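Local coordinates for protein L-iditol 2-dehydrogenase (Clostridium scindens, PDB 4OH1) that probably oxidises L-iditol with NAD+, as a member of the zinc-containing alcohol dehydrogenase family, at residues A[116-121]-A[300-305]; A[100-105]-A[123-128]. All blocks are in the same frame, centred on the assembly; numbering follows the deposited sequence.

Interaction 1. Residues A[116-121]-A[300-305]; sequences KVNLCS and QGAWQF. With ZN (zinc ion), chain C.
V117 lays a methyl over the indole of W303, yet no hydrogen bond joins 116-121 to 300-305 anywhere in this contact. V117 CG2 stands 3.9 Å from the centroid of the W303 six-membered ring and 19° off its normal, a CH-pi contact over one face. CG1 comes down near the same end of the ring, 3.6 Å from W303 CZ2, and the two side chains cross at about a right angle. A beta-branched valine suits the place because it offers both methyls from a short stem.

Beside it, N118 CB packs 3.2 Å from G301 O, and N118 OD1 approaches A302 CB at 3.6 Å, a touch of polar oxygen on methyl rather than a bond. The chi1 of 64° turns N118 CG toward A302 CB, and the amide ND2 donates to I299 O, just before 300-305. The small A302 lets the asparagine come close, while the backbone angles of G301 by themselves call for glycine. In the reverse direction, W303 NE1 bonds to G115 O, just before 116-121, helping to hold the ring that V117 covers.

The chain turns in a short 3-10 segment, with L119 N bonded to K116 O and C120 N to V117 O. C120 SG then binds zinc, completing a four-cysteine site with C106, C109 and C112. Q292 of a third subunit also packs on N118.

Between the cysteine-zinc loop and the loop before helix 305-311, the contact is thus largely apolar and CH-pi; the hydrogen bonds of N118 and W303 go to residues just before the opposite segment and probably help orient the two groups.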
ATOM      1  N   LYS A 116       4.592  16.172  -0.923  1.00 44.18           N
ATOM      2  CA  LYS A 116       5.590  15.745  -1.880  1.00 43.39           C
ATOM      3  C   LYS A 116       6.691  16.801  -1.939  1.00 42.02           C
ATOM      4  O   LYS A 116       6.910  17.449  -2.939  1.00 42.08           O
ATOM      5  CB  LYS A 116       4.924  15.489  -3.212  1.00 43.82           C
ATOM      6  CG  LYS A 116       3.728  14.526  -3.107  1.00 48.97           C
ATOM      7  CD  LYS A 116       3.672  13.542  -4.273  1.00 56.13           C
ATOM      8  CE  LYS A 116       2.267  13.075  -4.597  1.00 59.13           C
ATOM      9  NZ  LYS A 116       1.588  14.207  -5.266  1.00 62.33           N
ATOM     10  N   VAL A 117       7.372  16.978  -0.824  1.00 39.92           N
ATOM     11  CA  VAL A 117       8.295  18.099  -0.683  1.00 40.73           C
ATOM     12  C   VAL A 117       9.513  17.935  -1.606  1.00 42.25           C
ATOM     13  O   VAL A 117      10.113  18.911  -1.985  1.00 42.19           O
ATOM     14  CB  VAL A 117       8.747  18.303   0.814  1.00 40.15           C
ATOM     15  CG1 VAL A 117       7.608  18.880   1.706  1.00 38.25           C
ATOM     16  CG2 VAL A 117       9.282  17.024   1.418  1.00 39.40           C
ATOM     17  N   ASN A 118       9.879  16.698  -1.950  1.00 39.61           N
ATOM     18  CA  ASN A 118      10.913  16.441  -2.957  1.00 39.61           C
ATOM     19  C   ASN A 118      10.583  16.914  -4.363  1.00 46.58           C
ATOM     20  O   ASN A 118      11.486  16.950  -5.212  1.00 50.14           O
ATOM     21  CB  ASN A 118      11.246  14.961  -3.003  1.00 43.55           C
ATOM     22  CG  ASN A 118      10.044  14.097  -3.447  1.00 45.66           C
ATOM     23  OD1 ASN A 118       8.931  14.218  -2.900  1.00 42.28           O
ATOM     24  ND2 ASN A 118      10.261  13.265  -4.482  1.00 44.88           N
ATOM     25  N   LEU A 119       9.307  17.275  -4.595  1.00 43.48           N
ATOM     26  CA  LEU A 119       8.845  17.894  -5.834  1.00 44.66           C
ATOM     27  C   LEU A 119       8.525  19.346  -5.581  1.00 44.93           C
ATOM     28  O   LEU A 119       7.786  19.951  -6.344  1.00 44.53           O
ATOM     29  CB  LEU A 119       7.568  17.185  -6.395  1.00 45.83           C
ATOM     30  CG  LEU A 119       7.627  15.655  -6.472  1.00 46.55           C
ATOM     31  CD1 LEU A 119       6.280  15.099  -6.888  1.00 47.26           C
ATOM     32  CD2 LEU A 119       8.751  15.209  -7.422  1.00 47.06           C
ATOM     33  N   CYS A 120       9.057  19.924  -4.512  1.00 43.39           N
ATOM     34  CA  CYS A 120       8.760  21.349  -4.189  1.00 46.76           C
ATOM     35  C   CYS A 120       8.944  22.263  -5.414  1.00 46.96           C
ATOM     36  O   CYS A 120       9.993  22.222  -6.057  1.00 44.85           O
ATOM     37  CB  CYS A 120       9.628  21.880  -2.998  1.00 41.81           C
ATOM     38  SG  CYS A 120       9.478  23.697  -2.790  1.00 44.47           S
ATOM     39  N   SER A 121       7.947  23.099  -5.708  1.00 49.11           N
ATOM     40  CA  SER A 121       8.088  24.131  -6.786  1.00 54.25           C
ATOM     41  C   SER A 121       9.035  25.285  -6.558  1.00 52.51           C
ATOM     42  O   SER A 121       9.414  25.924  -7.510  1.00 53.55           O
ATOM     43  CB  SER A 121       6.757  24.826  -7.054  1.00 58.45           C
ATOM     44  OG  SER A 121       5.805  23.881  -7.376  1.00 61.16           O
ATOM     45  N   GLN A 300      15.301  12.477  -5.265  1.00 56.00           N
ATOM     46  CA  GLN A 300      15.688  13.038  -3.950  1.00 59.18           C
ATOM     47  C   GLN A 300      15.291  12.185  -2.765  1.00 54.05           C
ATOM     48  O   GLN A 300      16.112  12.014  -1.870  1.00 57.47           O
ATOM     49  CB  GLN A 300      15.190  14.476  -3.725  1.00 57.60           C
ATOM     50  CG  GLN A 300      15.915  15.531  -4.524  1.00 60.37           C
ATOM     51  CD  GLN A 300      15.496  16.954  -4.143  1.00 62.33           C
ATOM     52  OE1 GLN A 300      14.956  17.203  -3.051  1.00 61.04           O
ATOM     53  NE2 GLN A 300      15.733  17.885  -5.054  1.00 61.62           N
ATOM     54  N   GLY A 301      14.070  11.655  -2.756  1.00 44.06           N
ATOM     55  CA  GLY A 301      13.511  11.072  -1.531  1.00 44.34           C
ATOM     56  C   GLY A 301      12.805  12.193  -0.720  1.00 49.00           C
ATOM     57  O   GLY A 301      13.086  13.405  -0.909  1.00 49.91           O
ATOM     58  N   ALA A 302      11.884  11.803   0.156  1.00 42.45           N
ATOM     59  CA  ALA A 302      11.115  12.719   0.986  1.00 44.72           C
ATOM     60  C   ALA A 302      10.918  12.125   2.348  1.00 45.76           C
ATOM     61  O   ALA A 302      10.543  10.950   2.430  1.00 40.38           O
ATOM     62  CB  ALA A 302       9.730  12.923   0.400  1.00 44.62           C
ATOM     63  N   TRP A 303      11.084  12.933   3.401  1.00 38.93           N
ATOM     64  CA  TRP A 303      10.870  12.470   4.757  1.00 37.64           C
ATOM     65  C   TRP A 303      11.745  11.301   5.182  1.00 32.39           C
ATOM     66  O   TRP A 303      11.323  10.519   5.984  1.00 35.71           O
ATOM     67  CB  TRP A 303       9.417  12.046   4.943  1.00 39.90           C
ATOM     68  CG  TRP A 303       8.437  13.073   4.407  1.00 42.53           C
ATOM     69  CD1 TRP A 303       7.463  12.842   3.493  1.00 46.43           C
ATOM     70  CD2 TRP A 303       8.326  14.474   4.766  1.00 42.62           C
ATOM     71  NE1 TRP A 303       6.762  14.004   3.247  1.00 48.20           N
ATOM     72  CE2 TRP A 303       7.258  15.010   4.031  1.00 44.14           C
ATOM     73  CE3 TRP A 303       9.019  15.319   5.639  1.00 44.28           C
ATOM     74  CZ2 TRP A 303       6.883  16.352   4.119  1.00 45.96           C
ATOM     75  CZ3 TRP A 303       8.655  16.668   5.705  1.00 45.44           C
ATOM     76  CH2 TRP A 303       7.599  17.154   4.960  1.00 44.31           C
ATOM     77  N   GLN A 304      12.951  11.188   4.653  1.00 30.17           N
ATOM     78  CA  GLN A 304      13.775  10.043   4.945  1.00 29.44           C
ATOM     79  C   GLN A 304      14.847  10.267   5.989  1.00 31.03           C
ATOM     80  O   GLN A 304      15.532   9.303   6.402  1.00 27.79           O
ATOM     81  CB  GLN A 304      14.457   9.549   3.665  1.00 28.17           C
ATOM     82  CG  GLN A 304      13.525   9.119   2.555  1.00 34.68           C
ATOM     83  CD  GLN A 304      12.880   7.758   2.804  1.00 35.33           C
ATOM     84  OE1 GLN A 304      12.764   7.302   3.912  1.00 43.05           O
ATOM     85  NE2 GLN A 304      12.437   7.158   1.786  1.00 39.45           N
ATOM     86  N   PHE A 305      15.049  11.504   6.389  1.00 32.31           N
ATOM     87  CA  PHE A 305      16.218  11.815   7.230  1.00 29.44           C
ATOM     88  C   PHE A 305      16.194  11.153   8.613  1.00 28.03           C
ATOM     89  O   PHE A 305      17.164  10.514   9.017  1.00 27.27           O
ATOM     90  CB  PHE A 305      16.460  13.335   7.251  1.00 31.16           C
ATOM     91  CG  PHE A 305      17.465  13.805   6.165  1.00 33.75           C
ATOM     92  CD1 PHE A 305      17.085  13.944   4.822  1.00 36.81           C
ATOM     93  CD2 PHE A 305      18.773  14.071   6.487  1.00 35.21           C
ATOM     94  CE1 PHE A 305      18.013  14.339   3.846  1.00 34.11           C
ATOM     95  CE2 PHE A 305      19.695  14.461   5.507  1.00 36.74           C
ATOM     96  CZ  PHE A 305      19.305  14.589   4.201  1.00 33.03           C
TER
HETATM   97 ZN    ZN C 402       7.195  24.015  -1.968  1.00 47.10          ZN

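Interaction 2. Residues A[100-105]-A[123-128]; sequences ANYAKY and MGYRMN
Y102 and Y125 run alongside each other in the same direction and meet rim to rim: Y102 CE2 is 3.9 Å from Y125 CD1, each atom near the plane of the other ring. M127, a selenomethionine, also runs alongside Y102; its SE lies 4.8 Å from the centroid of the Y102 ring, an oblique Met-aromatic contact, and its CE packs on Y102 CD2. A second selenomethionine, M123, instead brings SE itself to Y105, 3.8 Å from Y105 CD1, also obliquely. M123 CG is anti to the backbone N (chi1 -179°), and further bends in the chain carry SE to that ring. Methionine, modelled here as selenomethionine, is long and flexible enough to lie along a tyrosine ring.

Backbone bonds set these groups in register. K104 and G124 form an antiparallel hydrogen-bonded pair: K104 N donates to G124 O at 2.9 Å, and G124 N returns to K104 O at 3.0 Å. Glycine suits 124 because a beta carbon there would lie tight against K104 CB. A103 and Y125 make the neighbouring non-hydrogen-bonded pair, and R126 N extends the ladder to Y102 O.

Further out, N101 OD1 accepts from A103 N in an Asx turn, which shapes the chain just before the strand. The Y102 ring meets H74, a ligand of the other zinc ion, edge to face, and W290 of a third subunit packs on Y125.

The result is a short antiparallel beta ribbon at the root of the cysteine-zinc lobe, as in zinc-containing alcohol dehydrogenases: its strands flank the segment that carries all four cysteine ligands.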
ATOM      1  N   ALA A 100      22.720  17.664   8.112  1.00 30.32           N
ATOM      2  CA  ALA A 100      21.905  18.647   7.395  1.00 32.37           C
ATOM      3  C   ALA A 100      21.357  18.065   6.097  1.00 34.01           C
ATOM      4  O   ALA A 100      22.027  17.269   5.433  1.00 32.04           O
ATOM      5  CB  ALA A 100      22.758  19.858   7.070  1.00 34.61           C
ATOM      6  N   ASN A 101      20.140  18.472   5.768  1.00 33.59           N
ATOM      7  CA  ASN A 101      19.522  18.207   4.499  1.00 35.49           C
ATOM      8  C   ASN A 101      19.707  19.439   3.604  1.00 36.16           C
ATOM      9  O   ASN A 101      19.206  20.481   3.926  1.00 35.17           O
ATOM     10  CB  ASN A 101      18.043  17.913   4.735  1.00 34.44           C
ATOM     11  CG  ASN A 101      17.281  17.638   3.465  1.00 36.79           C
ATOM     12  OD1 ASN A 101      17.840  17.543   2.378  1.00 37.86           O
ATOM     13  ND2 ASN A 101      15.978  17.485   3.600  1.00 38.82           N
ATOM     14  N   TYR A 102      20.408  19.300   2.480  1.00 33.52           N
ATOM     15  CA  TYR A 102      20.712  20.394   1.595  1.00 35.64           C
ATOM     16  C   TYR A 102      19.437  21.030   1.078  1.00 36.51           C
ATOM     17  O   TYR A 102      19.441  22.204   0.700  1.00 37.42           O
ATOM     18  CB  TYR A 102      21.584  19.913   0.393  1.00 39.44           C
ATOM     19  CG  TYR A 102      20.854  18.918  -0.522  1.00 40.71           C
ATOM     20  CD1 TYR A 102      20.867  17.552  -0.256  1.00 43.22           C
ATOM     21  CD2 TYR A 102      20.106  19.347  -1.580  1.00 43.42           C
ATOM     22  CE1 TYR A 102      20.175  16.643  -1.059  1.00 46.52           C
ATOM     23  CE2 TYR A 102      19.399  18.453  -2.386  1.00 46.49           C
ATOM     24  CZ  TYR A 102      19.444  17.105  -2.121  1.00 48.43           C
ATOM     25  OH  TYR A 102      18.719  16.213  -2.892  1.00 53.43           O
ATOM     26  N   ALA A 103      18.352  20.265   1.003  1.00 36.49           N
ATOM     27  CA  ALA A 103      17.150  20.733   0.288  1.00 40.18           C
ATOM     28  C   ALA A 103      16.267  21.556   1.227  1.00 41.02           C
ATOM     29  O   ALA A 103      15.988  21.124   2.322  1.00 39.30           O
ATOM     30  CB  ALA A 103      16.363  19.529  -0.259  1.00 42.92           C
ATOM     31  N   LYS A 104      15.849  22.740   0.782  1.00 43.44           N
ATOM     32  CA  LYS A 104      14.950  23.611   1.524  1.00 43.21           C
ATOM     33  C   LYS A 104      13.570  23.643   0.864  1.00 45.03           C
ATOM     34  O   LYS A 104      13.393  24.205  -0.221  1.00 42.76           O
ATOM     35  CB  LYS A 104      15.517  25.024   1.575  1.00 45.06           C
ATOM     36  CG  LYS A 104      14.644  26.048   2.352  1.00 47.53           C
ATOM     37  CD  LYS A 104      14.385  25.586   3.744  1.00 47.83           C
ATOM     38  CE  LYS A 104      13.796  26.643   4.612  1.00 49.30           C
ATOM     39  NZ  LYS A 104      12.475  27.021   4.110  1.00 54.93           N
ATOM     40  N   TYR A 105      12.584  23.083   1.560  1.00 41.07           N
ATOM     41  CA  TYR A 105      11.219  23.074   1.058  1.00 44.15           C
ATOM     42  C   TYR A 105      10.506  24.396   1.419  1.00 45.52           C
ATOM     43  O   TYR A 105      10.735  24.938   2.489  1.00 46.61           O
ATOM     44  CB  TYR A 105      10.479  21.886   1.684  1.00 44.29           C
ATOM     45  CG  TYR A 105      11.296  20.620   1.619  1.00 42.72           C
ATOM     46  CD1 TYR A 105      11.824  20.180   0.400  1.00 43.52           C
ATOM     47  CD2 TYR A 105      11.566  19.877   2.761  1.00 42.35           C
ATOM     48  CE1 TYR A 105      12.606  19.028   0.317  1.00 46.87           C
ATOM     49  CE2 TYR A 105      12.348  18.697   2.692  1.00 41.55           C
ATOM     50  CZ  TYR A 105      12.854  18.283   1.455  1.00 43.70           C
ATOM     51  OH  TYR A 105      13.613  17.140   1.319  1.00 41.90           O
HETATM   52  N   MSE A 123      11.921  25.093  -4.755  1.00 48.59           N
HETATM   53  CA  MSE A 123      12.938  24.342  -4.063  1.00 52.25           C
HETATM   54  C   MSE A 123      14.170  25.219  -3.853  1.00 52.27           C
HETATM   55  O   MSE A 123      14.582  25.891  -4.763  1.00 57.51           O
HETATM   56  CB  MSE A 123      13.294  23.128  -4.903  1.00 51.48           C
HETATM   57  CG  MSE A 123      14.349  22.240  -4.242  1.00 59.67           C
HETATM   58 SE   MSE A 123      13.591  21.166  -2.782  0.75 60.48          SE
HETATM   59  CE  MSE A 123      12.818  19.782  -3.979  1.00 58.42           C
ATOM     60  N   GLY A 124      14.717  25.237  -2.650  1.00 53.37           N
ATOM     61  CA  GLY A 124      16.003  25.890  -2.363  1.00 51.34           C
ATOM     62  C   GLY A 124      17.040  24.785  -2.187  1.00 53.72           C
ATOM     63  O   GLY A 124      16.678  23.657  -1.801  1.00 52.87           O
ATOM     64  N   TYR A 125      18.310  25.071  -2.524  1.00 52.47           N
ATOM     65  CA  TYR A 125      19.417  24.127  -2.332  1.00 51.22           C
ATOM     66  C   TYR A 125      20.565  24.813  -1.625  1.00 51.26           C
ATOM     67  O   TYR A 125      21.051  25.802  -2.112  1.00 54.28           O
ATOM     68  CB  TYR A 125      19.924  23.603  -3.668  1.00 52.51           C
ATOM     69  CG  TYR A 125      18.869  22.992  -4.574  1.00 54.41           C
ATOM     70  CD1 TYR A 125      18.562  21.656  -4.489  1.00 53.15           C
ATOM     71  CD2 TYR A 125      18.196  23.759  -5.526  1.00 56.43           C
ATOM     72  CE1 TYR A 125      17.601  21.060  -5.305  1.00 56.19           C
ATOM     73  CE2 TYR A 125      17.216  23.177  -6.354  1.00 60.03           C
ATOM     74  CZ  TYR A 125      16.943  21.815  -6.236  1.00 62.71           C
ATOM     75  OH  TYR A 125      16.016  21.204  -7.036  1.00 63.69           O
ATOM     76  N   ARG A 126      20.992  24.313  -0.475  1.00 50.01           N
ATOM     77  CA  ARG A 126      22.110  24.917   0.240  1.00 52.23           C
ATOM     78  C   ARG A 126      23.278  23.945   0.097  1.00 51.72           C
ATOM     79  O   ARG A 126      23.305  22.894   0.748  1.00 45.30           O
ATOM     80  CB  ARG A 126      21.794  25.152   1.718  1.00 59.18           C
ATOM     81  CG  ARG A 126      20.464  25.867   2.010  1.00 65.99           C
ATOM     82  CD  ARG A 126      20.477  27.392   1.757  1.00 71.98           C
ATOM     83  NE  ARG A 126      21.517  28.120   2.516  1.00 86.86           N
ATOM     84  CZ  ARG A 126      21.398  28.733   3.720  1.00 88.36           C
ATOM     85  NH1 ARG A 126      20.278  28.763   4.446  1.00 79.53           N
ATOM     86  NH2 ARG A 126      22.460  29.343   4.225  1.00 90.68           N
HETATM   87  N   MSE A 127      24.210  24.290  -0.796  1.00 48.18           N
HETATM   88  CA  MSE A 127      25.290  23.414  -1.168  1.00 47.83           C
HETATM   89  C   MSE A 127      26.582  24.050  -0.656  1.00 44.96           C
HETATM   90  O   MSE A 127      27.293  24.650  -1.418  1.00 46.09           O
HETATM   91  CB  MSE A 127      25.382  23.242  -2.701  1.00 49.46           C
HETATM   92  CG  MSE A 127      24.109  22.919  -3.463  1.00 52.34           C
HETATM   93 SE   MSE A 127      23.203  21.343  -2.766  0.75 56.28          SE
HETATM   94  CE  MSE A 127      22.271  20.590  -4.366  1.00 73.20           C
ATOM     95  N   ASN A 128      26.838  23.922   0.633  1.00 43.04           N
ATOM     96  CA  ASN A 128      28.079  24.362   1.235  1.00 44.47           C
ATOM     97  C   ASN A 128      28.686  23.344   2.099  1.00 43.88           C
ATOM     98  O   ASN A 128      29.359  23.667   3.040  1.00 45.18           O
ATOM     99  CB  ASN A 128      27.811  25.541   2.082  1.00 47.61           C
ATOM    100  CG  ASN A 128      27.297  26.639   1.287  1.00 48.66           C
ATOM    101  OD1 ASN A 128      28.001  27.216   0.468  1.00 53.06           O
ATOM    102  ND2 ASN A 128      26.035  26.897   1.438  1.00 51.40           N
TER

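The two contacts have centres 11 Å apart and interlock along the chain, in the order 100-105, 116-121, 123-128, 300-305. The first three ranges belong to the GroES-like region, and the fourth follows strand 294-297, at one edge of the parallel, Rossmann-like sheet. Interaction 2 pairs the chain entering the four-cysteine loop with the chain leaving it; interaction 1 joins that loop to the domain of the parallel sheet, which probably binds the coenzyme. They touch directly, with V117 O 3.2 Å from Y105 CD1 and N118 O 3.4 Å from M123 CE. Q300 CG also touches Y102 OH, and Y102 lies near H74 and E157, ligands of the other zinc.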